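Local atomic coordinates of tapirin (Caldicellulosiruptor hydrothermalis, PDB entry 6N2C), a protein that probably attaches cells of this extreme thermophile to cellulose through a zinc-containing beta-helical C-terminal domain. Residues P526-V534 and N544-M555; L215-T226 and I240-V248. All coordinates share one frame; numbering follows the deposited sequence.

Contact 1 of 2, residues P526-V534 and N544-M555; sequences PDQNHLDGV and NGGNLNIEYVRM. With ZN (zinc ion), chain C.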
loop_
_atom_site.group_PDB
_atom_site.type_symbol
_atom_site.label_atom_id
_atom_site.label_comp_id
_atom_site.label_asym_id
_atom_site.label_seq_id
_atom_site.Cartn_x
_atom_site.Cartn_y
_atom_site.Cartn_z
ATOM N N PRO A 526 1.423 3.699 28.630
ATOM C CA PRO A 526 0.889 4.985 28.145
ATOM C C PRO A 526 1.596 6.268 28.492
ATOM O O PRO A 526 1.364 7.275 27.842
ATOM C CB PRO A 526 -0.508 5.027 28.759
ATOM C CG PRO A 526 -0.395 4.228 29.972
ATOM C CD PRO A 526 0.588 3.110 29.698
ATOM N N ASP A 527 2.492 6.251 29.476
ATOM C CA ASP A 527 3.200 7.501 29.779
ATOM C C ASP A 527 4.419 7.752 28.882
ATOM O O ASP A 527 4.986 8.842 28.912
ATOM C CB ASP A 527 3.615 7.546 31.265
ATOM C CG ASP A 527 4.520 6.404 31.698
ATOM O OD1 ASP A 527 4.651 5.311 31.048
ATOM O OD2 ASP A 527 5.152 6.575 32.770
ATOM N N GLN A 528 4.820 6.769 28.070
ATOM C CA GLN A 528 5.945 7.029 27.096
ATOM C C GLN A 528 5.564 8.017 26.022
ATOM O O GLN A 528 4.451 7.923 25.419
ATOM C CB GLN A 528 6.370 5.678 26.449
ATOM C CG GLN A 528 6.927 4.664 27.449
ATOM C CD GLN A 528 8.280 5.090 27.969
ATOM O OE1 GLN A 528 9.114 5.520 27.156
ATOM N NE2 GLN A 528 8.486 5.086 29.325
ATOM N N ASN A 529 6.416 9.012 25.782
ATOM C CA ASN A 529 6.200 9.947 24.727
ATOM C C ASN A 529 7.325 10.066 23.699
ATOM O O ASN A 529 7.146 10.708 22.676
ATOM C CB ASN A 529 5.879 11.297 25.308
ATOM C CG ASN A 529 7.058 11.921 26.049
ATOM O OD1 ASN A 529 8.194 11.467 25.989
ATOM N ND2 ASN A 529 6.765 12.953 26.788
ATOM N N HIS A 530 8.496 9.464 23.967
ATOM C CA HIS A 530 9.581 9.540 23.016
ATOM C C HIS A 530 10.400 8.269 23.167
ATOM O O HIS A 530 10.966 8.012 24.223
ATOM C CB HIS A 530 10.468 10.768 23.316
ATOM C CG HIS A 530 11.645 10.935 22.374
ATOM N ND1 HIS A 530 12.796 11.611 22.732
ATOM C CD2 HIS A 530 11.849 10.500 21.116
ATOM C CE1 HIS A 530 13.657 11.551 21.722
ATOM N NE2 HIS A 530 13.095 10.888 20.716
ATOM N N LEU A 531 10.472 7.501 22.099
ATOM C CA LEU A 531 11.271 6.275 22.080
ATOM C C LEU A 531 12.172 6.219 20.860
ATOM O O LEU A 531 11.682 6.205 19.703
ATOM C CB LEU A 531 10.355 5.035 22.098
ATOM C CG LEU A 531 9.710 4.656 23.412
ATOM C CD1 LEU A 531 8.521 3.711 23.182
ATOM C CD2 LEU A 531 10.752 3.970 24.302
ATOM N N ASP A 532 13.488 6.068 21.107
ATOM C CA ASP A 532 14.473 5.882 20.054
ATOM C C ASP A 532 15.017 4.489 20.242
ATOM O O ASP A 532 15.464 4.152 21.347
ATOM C CB ASP A 532 15.655 6.835 20.260
ATOM C CG ASP A 532 15.330 8.272 19.906
ATOM O OD1 ASP A 532 14.420 8.446 19.093
ATOM O OD2 ASP A 532 16.022 9.128 20.354
ATOM N N GLY A 533 14.977 3.699 19.191
ATOM C CA GLY A 533 15.468 2.360 19.276
ATOM C C GLY A 533 14.700 1.420 18.405
ATOM O O GLY A 533 14.428 1.743 17.222
ATOM N N VAL A 534 14.507 0.180 18.916
ATOM C CA VAL A 534 13.946 -0.887 18.091
ATOM C C VAL A 534 13.021 -1.682 19.058
ATOM O O VAL A 534 13.378 -1.947 20.225
ATOM C CB VAL A 534 15.071 -1.797 17.496
ATOM C CG1 VAL A 534 14.625 -3.069 17.005
ATOM C CG2 VAL A 534 16.005 -1.082 16.547
ATOM N N ASN A 544 -0.137 1.320 24.419
ATOM C CA ASN A 544 -1.254 1.492 25.400
ATOM C C ASN A 544 -1.594 2.960 25.581
ATOM O O ASN A 544 -2.609 3.286 26.210
ATOM C CB ASN A 544 -0.966 0.756 26.690
ATOM C CG ASN A 544 -1.141 -0.786 26.557
ATOM O OD1 ASN A 544 -0.483 -1.601 27.254
ATOM N ND2 ASN A 544 -2.076 -1.183 25.731
ATOM N N GLY A 545 -0.760 3.815 24.994
ATOM C CA GLY A 545 -0.918 5.243 24.946
ATOM C C GLY A 545 -0.680 5.835 23.593
ATOM O O GLY A 545 -0.086 5.195 22.700
ATOM N N GLY A 546 -1.156 7.076 23.415
ATOM C CA GLY A 546 -0.793 7.845 22.219
ATOM C C GLY A 546 0.185 8.961 22.514
ATOM O O GLY A 546 0.820 8.954 23.560
ATOM N N ASN A 547 0.216 9.958 21.637
ATOM C CA ASN A 547 1.061 11.168 21.791
ATOM C C ASN A 547 2.562 10.792 21.990
ATOM O O ASN A 547 3.221 11.160 22.971
ATOM C CB ASN A 547 0.547 12.012 22.921
ATOM C CG ASN A 547 -0.938 12.403 22.716
ATOM O OD1 ASN A 547 -1.807 12.057 23.521
ATOM N ND2 ASN A 547 -1.223 13.038 21.616
ATOM N N LEU A 548 3.028 9.998 21.061
ATOM C CA LEU A 548 4.353 9.344 21.193
ATOM C C LEU A 548 5.071 9.489 19.864
ATOM O O LEU A 548 4.492 9.229 18.768
ATOM C CB LEU A 548 4.107 7.885 21.593
ATOM C CG LEU A 548 5.275 6.889 21.308
ATOM C CD1 LEU A 548 6.400 7.207 22.262
ATOM C CD2 LEU A 548 4.816 5.481 21.614
ATOM N N ASN A 549 6.379 9.884 19.910
ATOM C CA ASN A 549 7.225 9.922 18.737
ATOM C C ASN A 549 8.208 8.698 18.908
ATOM O O ASN A 549 8.846 8.571 19.946
ATOM C CB ASN A 549 8.073 11.159 18.729
ATOM C CG ASN A 549 7.287 12.392 18.488
ATOM O OD1 ASN A 549 6.585 12.513 17.452
ATOM N ND2 ASN A 549 7.371 13.350 19.446
ATOM N N ILE A 550 8.273 7.881 17.846
ATOM C CA ILE A 550 9.095 6.667 17.738
ATOM C C ILE A 550 10.074 6.954 16.651
ATOM O O ILE A 550 9.715 7.297 15.518
ATOM C CB ILE A 550 8.259 5.379 17.418
ATOM C CG1 ILE A 550 7.261 5.141 18.548
ATOM C CG2 ILE A 550 9.184 4.140 17.302
ATOM C CD1 ILE A 550 6.180 4.196 18.236
ATOM N N GLU A 551 11.369 6.792 16.945
ATOM C CA GLU A 551 12.361 6.891 15.891
ATOM C C GLU A 551 13.326 5.661 15.961
ATOM O O GLU A 551 13.798 5.329 17.021
ATOM C CB GLU A 551 13.227 8.129 16.090
ATOM C CG GLU A 551 12.576 9.520 15.777
ATOM C CD GLU A 551 11.682 10.047 16.900
ATOM O OE1 GLU A 551 12.156 10.123 18.050
ATOM O OE2 GLU A 551 10.473 10.361 16.673
ATOM N N TYR A 552 13.516 5.068 14.820
ATOM C CA TYR A 552 14.469 3.965 14.677
ATOM C C TYR A 552 15.893 4.500 14.974
ATOM O O TYR A 552 16.349 5.535 14.362
ATOM C CB TYR A 552 14.442 3.456 13.262
ATOM C CG TYR A 552 15.599 2.539 12.833
ATOM C CD1 TYR A 552 15.678 1.252 13.306
ATOM C CD2 TYR A 552 16.677 3.013 12.055
ATOM C CE1 TYR A 552 16.715 0.434 12.915
ATOM C CE2 TYR A 552 17.724 2.176 11.691
ATOM C CZ TYR A 552 17.679 0.856 12.051
ATOM O OH TYR A 552 18.738 0.021 11.739
ATOM N N VAL A 553 16.610 3.722 15.745
ATOM C CA VAL A 553 18.031 3.832 15.837
ATOM C C VAL A 553 18.578 2.392 15.706
ATOM O O VAL A 553 18.073 1.496 16.371
ATOM C CB VAL A 553 18.450 4.394 17.208
ATOM C CG1 VAL A 553 19.989 4.274 17.513
ATOM C CG2 VAL A 553 17.970 5.817 17.367
ATOM N N ARG A 554 19.608 2.211 14.882
ATOM C CA ARG A 554 20.302 0.900 14.817
ATOM C C ARG A 554 20.664 0.333 16.186
ATOM O O ARG A 554 21.186 1.041 17.081
ATOM C CB ARG A 554 21.494 1.018 13.869
ATOM C CG ARG A 554 22.190 -0.279 13.527
ATOM C CD ARG A 554 23.245 -0.022 12.421
ATOM N NE ARG A 554 23.808 -1.276 11.933
ATOM C CZ ARG A 554 24.882 -1.914 12.409
ATOM N NH1 ARG A 554 25.662 -1.457 13.421
ATOM N NH2 ARG A 554 25.194 -3.064 11.828
ATOM N N MET A 555 20.417 -0.964 16.373
ATOM C CA MET A 555 20.826 -1.602 17.584
ATOM C C MET A 555 22.343 -1.419 17.848
ATOM O O MET A 555 23.134 -1.502 16.867
ATOM C CB MET A 555 20.512 -3.140 17.531
ATOM C CG MET A 555 19.002 -3.447 17.717
ATOM S SD MET A 555 18.723 -5.266 17.745
ATOM C CE MET A 555 18.843 -5.691 16.108
HETATM ZN ZN ZN C . 13.856 10.350 19.030
HETATM O O HOH W 1 -0.193 8.475 26.411
HETATM O O HOH W 2 2.357 6.377 24.694
HETATM O O HOH W 3 8.124 13.322 22.069
HETATM O O HOH W 4 5.444 13.108 21.484
#
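Strands 530-532 and 548-552 run parallel on successive coils of the beta-helix, His-530 beside Asn-549 and Asp-532 beside Glu-551, the short axes 4.8 Å apart and 7° from parallel. Amides and carbonyls interleave: Asn-529 O takes Asn-549 N, Asn-549 O takes Leu-531 N, Leu-531 O takes Glu-551 N at 2.8 Å, and Glu-551 O takes Gly-533 N. The ladder stretches at the corner, where Val-553 N reaches Gly-533 O at 3.3 Å; the backbone angles of Gly-533 would jam a side chain against the preceding carbonyl.

On the face carrying His-530, Asp-532 and Glu-551, zinc joins the two strands. It is bound by His-530 NE2 (1.9 Å), Asp-532 OD1 (2.0 Å) and Glu-551 OE1 (2.0 Å). The glutamate chain bends at chi2 (80°), folding OE1 back onto the metal, at the ring edge of His-530, while OE2 stays 4.1 Å from the zinc. The two carboxylates are turned steeply, 74° between planes. At the start of the pair, Leu-548 CD1 lies 3.5 Å from His-530 N, and a water bridges Asn-529 O to Asn-549 ND2.

Strand 530-532 is the outermost of its parallel set, and 548-552 passes the stack on to 200-203. Leu-531 packs on Ile-514 and Val-524, while Met-555 meets Phe-515 and helix 557-565.

Contact 2 of 2, residues L215-T226 and I240-V248; sequences LRSDNNRPGDYT and IFGGNNKVV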
loop_
_atom_site.group_PDB
_atom_site.type_symbol
_atom_site.label_atom_id
_atom_site.label_comp_id
_atom_site.label_asym_id
_atom_site.label_seq_id
_atom_site.Cartn_x
_atom_site.Cartn_y
_atom_site.Cartn_z
ATOM N N LEU A 215 -3.640 1.770 12.527
ATOM C CA LEU A 215 -3.532 3.110 12.962
ATOM C C LEU A 215 -4.877 3.604 13.565
ATOM O O LEU A 215 -5.973 3.091 13.234
ATOM C CB LEU A 215 -3.200 4.053 11.831
ATOM C CG LEU A 215 -1.828 3.841 11.208
ATOM C CD1 LEU A 215 -1.724 4.837 10.066
ATOM C CD2 LEU A 215 -0.744 4.207 12.203
ATOM N N ARG A 216 -4.742 4.556 14.462
ATOM C CA ARG A 216 -5.904 5.296 15.048
ATOM C C ARG A 216 -5.893 6.667 14.475
ATOM O O ARG A 216 -4.906 7.109 13.929
ATOM C CB ARG A 216 -5.876 5.315 16.597
ATOM C CG ARG A 216 -5.745 3.926 17.197
ATOM C CD ARG A 216 -6.878 2.978 16.770
ATOM N NE ARG A 216 -6.894 1.727 17.550
ATOM C CZ ARG A 216 -7.682 0.706 17.279
ATOM N NH1 ARG A 216 -8.559 0.775 16.247
ATOM N NH2 ARG A 216 -7.591 -0.394 18.025
ATOM N N SER A 217 -6.993 7.376 14.616
ATOM C CA SER A 217 -7.097 8.700 14.085
ATOM C C SER A 217 -6.112 9.693 14.741
ATOM O O SER A 217 -5.779 9.595 15.960
ATOM C CB SER A 217 -8.535 9.250 14.255
ATOM O OG SER A 217 -8.700 9.617 15.626
ATOM N N ASP A 218 -5.598 10.585 13.924
ATOM C CA ASP A 218 -4.743 11.660 14.346
ATOM C C ASP A 218 -5.575 12.940 14.485
ATOM O O ASP A 218 -6.051 13.524 13.547
ATOM C CB ASP A 218 -3.616 11.864 13.397
ATOM C CG ASP A 218 -2.536 10.744 13.482
ATOM O OD1 ASP A 218 -2.450 10.001 14.521
ATOM O OD2 ASP A 218 -1.840 10.608 12.457
ATOM N N ASN A 219 -5.766 13.342 15.715
ATOM C CA ASN A 219 -6.609 14.488 16.053
ATOM C C ASN A 219 -5.781 15.591 16.665
ATOM O O ASN A 219 -6.278 16.677 16.837
ATOM C CB ASN A 219 -7.764 14.051 17.036
ATOM C CG ASN A 219 -7.289 13.109 18.162
ATOM O OD1 ASN A 219 -6.432 13.497 18.970
ATOM N ND2 ASN A 219 -7.822 11.852 18.192
ATOM N N ASN A 220 -4.523 15.306 16.978
ATOM C CA ASN A 220 -3.597 16.221 17.626
ATOM C C ASN A 220 -2.137 15.713 17.410
ATOM O O ASN A 220 -1.410 15.472 18.369
ATOM C CB ASN A 220 -3.927 16.317 19.130
ATOM C CG ASN A 220 -3.068 17.356 19.863
ATOM O OD1 ASN A 220 -2.597 18.309 19.265
ATOM N ND2 ASN A 220 -2.862 17.155 21.163
ATOM N N ARG A 221 -1.753 15.510 16.143
ATOM C CA ARG A 221 -0.452 14.923 15.799
ATOM C C ARG A 221 0.418 16.112 15.309
ATOM O O ARG A 221 0.066 16.767 14.287
ATOM C CB ARG A 221 -0.572 13.825 14.739
ATOM C CG ARG A 221 0.692 13.017 14.545
ATOM C CD ARG A 221 0.863 12.475 13.134
ATOM N NE ARG A 221 0.888 13.484 12.056
ATOM C CZ ARG A 221 -0.063 13.715 11.132
ATOM N NH1 ARG A 221 0.113 14.668 10.231
ATOM N NH2 ARG A 221 -1.184 13.022 11.085
ATOM N N PRO A 222 1.504 16.427 16.056
ATOM C CA PRO A 222 2.355 17.586 15.660
ATOM C C PRO A 222 3.180 17.325 14.376
ATOM O O PRO A 222 3.369 18.265 13.618
ATOM C CB PRO A 222 3.259 17.800 16.879
ATOM C CG PRO A 222 3.359 16.434 17.514
ATOM C CD PRO A 222 2.067 15.692 17.211
ATOM N N GLY A 223 3.622 16.071 14.138
ATOM C CA GLY A 223 4.347 15.657 12.902
ATOM C C GLY A 223 3.717 16.002 11.539
ATOM O O GLY A 223 2.481 16.074 11.377
ATOM N N ASP A 224 4.584 16.260 10.564
ATOM C CA ASP A 224 4.285 16.156 9.140
ATOM C C ASP A 224 3.640 14.761 8.762
ATOM O O ASP A 224 2.774 14.681 7.905
ATOM C CB ASP A 224 5.625 16.341 8.372
ATOM C CG ASP A 224 5.514 16.129 6.851
ATOM O OD1 ASP A 224 4.627 15.386 6.324
ATOM O OD2 ASP A 224 6.378 16.712 6.164
ATOM N N TYR A 225 4.074 13.677 9.384
ATOM C CA TYR A 225 3.619 12.361 8.913
ATOM C C TYR A 225 3.317 11.589 10.121
ATOM O O TYR A 225 3.769 11.912 11.232
ATOM C CB TYR A 225 4.658 11.684 8.007
ATOM C CG TYR A 225 6.014 11.611 8.642
ATOM C CD1 TYR A 225 6.291 10.678 9.591
ATOM C CD2 TYR A 225 7.033 12.439 8.192
ATOM C CE1 TYR A 225 7.553 10.585 10.178
ATOM C CE2 TYR A 225 8.299 12.402 8.755
ATOM C CZ TYR A 225 8.577 11.473 9.722
ATOM O OH TYR A 225 9.829 11.442 10.309
ATOM N N THR A 226 2.484 10.600 9.942
ATOM C CA THR A 226 2.236 9.569 10.896
ATOM C C THR A 226 3.340 8.494 10.837
ATOM O O THR A 226 3.816 8.011 11.889
ATOM C CB THR A 226 0.894 8.929 10.633
ATOM O OG1 THR A 226 -0.086 10.009 10.572
ATOM C CG2 THR A 226 0.543 8.004 11.709
ATOM N N ILE A 240 -4.456 -0.824 8.171
ATOM C CA ILE A 240 -5.735 -0.156 8.446
ATOM C C ILE A 240 -5.441 1.264 8.858
ATOM O O ILE A 240 -4.757 1.496 9.891
ATOM C CB ILE A 240 -6.494 -0.914 9.572
ATOM C CG1 ILE A 240 -6.794 -2.337 9.039
ATOM C CG2 ILE A 240 -7.724 -0.122 9.969
ATOM C CD1 ILE A 240 -7.327 -3.324 10.039
ATOM N N PHE A 241 -5.979 2.247 8.100
ATOM C CA PHE A 241 -5.857 3.654 8.475
ATOM C C PHE A 241 -6.986 4.033 9.452
ATOM O O PHE A 241 -8.064 3.406 9.426
ATOM C CB PHE A 241 -5.986 4.600 7.273
ATOM C CG PHE A 241 -4.787 4.640 6.345
ATOM C CD1 PHE A 241 -4.556 3.646 5.436
ATOM C CD2 PHE A 241 -3.923 5.645 6.405
ATOM C CE1 PHE A 241 -3.439 3.632 4.632
ATOM C CE2 PHE A 241 -2.843 5.682 5.565
ATOM C CZ PHE A 241 -2.548 4.662 4.711
ATOM N N GLY A 242 -6.772 5.048 10.276
ATOM C CA GLY A 242 -7.771 5.504 11.252
ATOM C C GLY A 242 -8.397 6.855 11.043
ATOM O O GLY A 242 -9.514 7.138 11.554
ATOM N N GLY A 243 -7.737 7.681 10.269
ATOM C CA GLY A 243 -8.176 9.041 9.945
ATOM C C GLY A 243 -7.158 10.111 10.125
ATOM O O GLY A 243 -6.453 10.124 11.144
ATOM N N ASN A 244 -7.024 10.969 9.104
ATOM C CA ASN A 244 -6.046 12.033 9.117
ATOM C C ASN A 244 -4.574 11.520 9.308
ATOM O O ASN A 244 -3.703 12.272 9.787
ATOM C CB ASN A 244 -6.384 13.072 10.164
ATOM C CG ASN A 244 -5.691 14.363 9.939
ATOM O OD1 ASN A 244 -5.611 14.888 8.827
ATOM N ND2 ASN A 244 -5.206 14.926 11.032
ATOM N N ASN A 245 -4.341 10.284 8.864
ATOM C CA ASN A 245 -2.983 9.658 8.967
ATOM C C ASN A 245 -2.283 9.921 7.673
ATOM O O ASN A 245 -2.898 9.766 6.536
ATOM C CB ASN A 245 -3.086 8.182 9.126
ATOM C CG ASN A 245 -3.890 7.750 10.347
ATOM O OD1 ASN A 245 -4.709 6.867 10.226
ATOM N ND2 ASN A 245 -3.608 8.291 11.533
ATOM N N LYS A 246 -0.978 10.233 7.756
ATOM C CA LYS A 246 -0.168 10.529 6.568
ATOM C C LYS A 246 1.043 9.563 6.551
ATOM O O LYS A 246 1.926 9.679 7.418
ATOM C CB LYS A 246 0.289 11.977 6.535
ATOM C CG LYS A 246 -0.751 13.048 6.966
ATOM C CD LYS A 246 -1.949 13.164 6.083
ATOM C CE LYS A 246 -2.921 14.196 6.648
ATOM N NZ LYS A 246 -3.911 14.571 5.603
ATOM N N VAL A 247 1.074 8.674 5.573
ATOM C CA VAL A 247 2.049 7.522 5.540
ATOM C C VAL A 247 2.877 7.718 4.294
ATOM O O VAL A 247 2.336 7.920 3.208
ATOM C CB VAL A 247 1.341 6.199 5.529
ATOM C CG1 VAL A 247 2.323 5.016 5.323
ATOM C CG2 VAL A 247 0.611 5.981 6.851
ATOM N N VAL A 248 4.221 7.599 4.420
ATOM C CA VAL A 248 5.124 7.773 3.314
ATOM C C VAL A 248 6.051 6.528 3.335
ATOM O O VAL A 248 6.715 6.333 4.354
ATOM C CB VAL A 248 6.037 9.036 3.479
ATOM C CG1 VAL A 248 6.902 9.182 2.235
ATOM C CG2 VAL A 248 5.157 10.282 3.598
#
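Asn-245 ties together two neighbouring coils of the beta-helix, where loop 215-226 lies against the turn leading into strand 246-249, by reaching Arg-216 and Asp-218. Its ND2 uses both hydrogens, giving one to Arg-216 O at 3.0 Å and the other to Asp-218 OD2 at 3.1 Å, the latter coming down from above the carboxylate plane with the amide turned 86° to it. Its OD1 is held within its own turn by the amides of Gly-242 and Gly-243. An alanine here would strip the donors from Arg-216 O and Asp-218 OD2 and is likely to release the two glycine amides, letting the turn shift.

Asp-218 OD2 also accepts Arg-221 NH2, in a salt bridge, and Thr-226 OG1, 2.6 Å from Asp-218 OD2; three donors on one oxygen would probably favour the ionised carboxylate. Thr-226 OG1 in turn accepts Lys-246 N, while Thr-226 N gives to Lys-246 O at 2.7 Å, on a lone pair. Backbone bonds join Leu-215 N to Ile-240 O and Asp-218 N to Gly-243 O, and Asn-244 ND2 donates to Asp-218 O. The Leu-215 side chain slides past that of Asn-245 in the opposite direction, its CD1 3.6 Å from Asn-245 CG, and touches Val-247 CG2 as well. On the next coil Asn-266 OD1 receives Asn-245 N.

Arg-221 NH2 is shared, reaching Asn-244 O at 2.9 Å in the guanidinium plane; the chain's bend at chi3 (58°) turns NE and NH1 together onto Gly-223 O, approached from one face of its carbonyl.

Both contacts join successive coils of the beta-helix and reach the same face, where strands 227-229 and 246-249 are separated from 548-552 and 530-532 by 200-203. Their centres are 15 Å apart, and both are partly buried, but contact 1 lies farther from the middle of the chain, at the edge of that strand set. There a regular parallel ladder carries a zinc site on one of its faces; contact 2 sets a loop against a turn and the start of strand 246-249 and relies on side-chain amides, a carboxylate and a guanidinium to satisfy irregular backbone. They meet lightly at Asn-547 and Asn-220, and the side chain of Tyr-225 is about 6 Å from that of Glu-551.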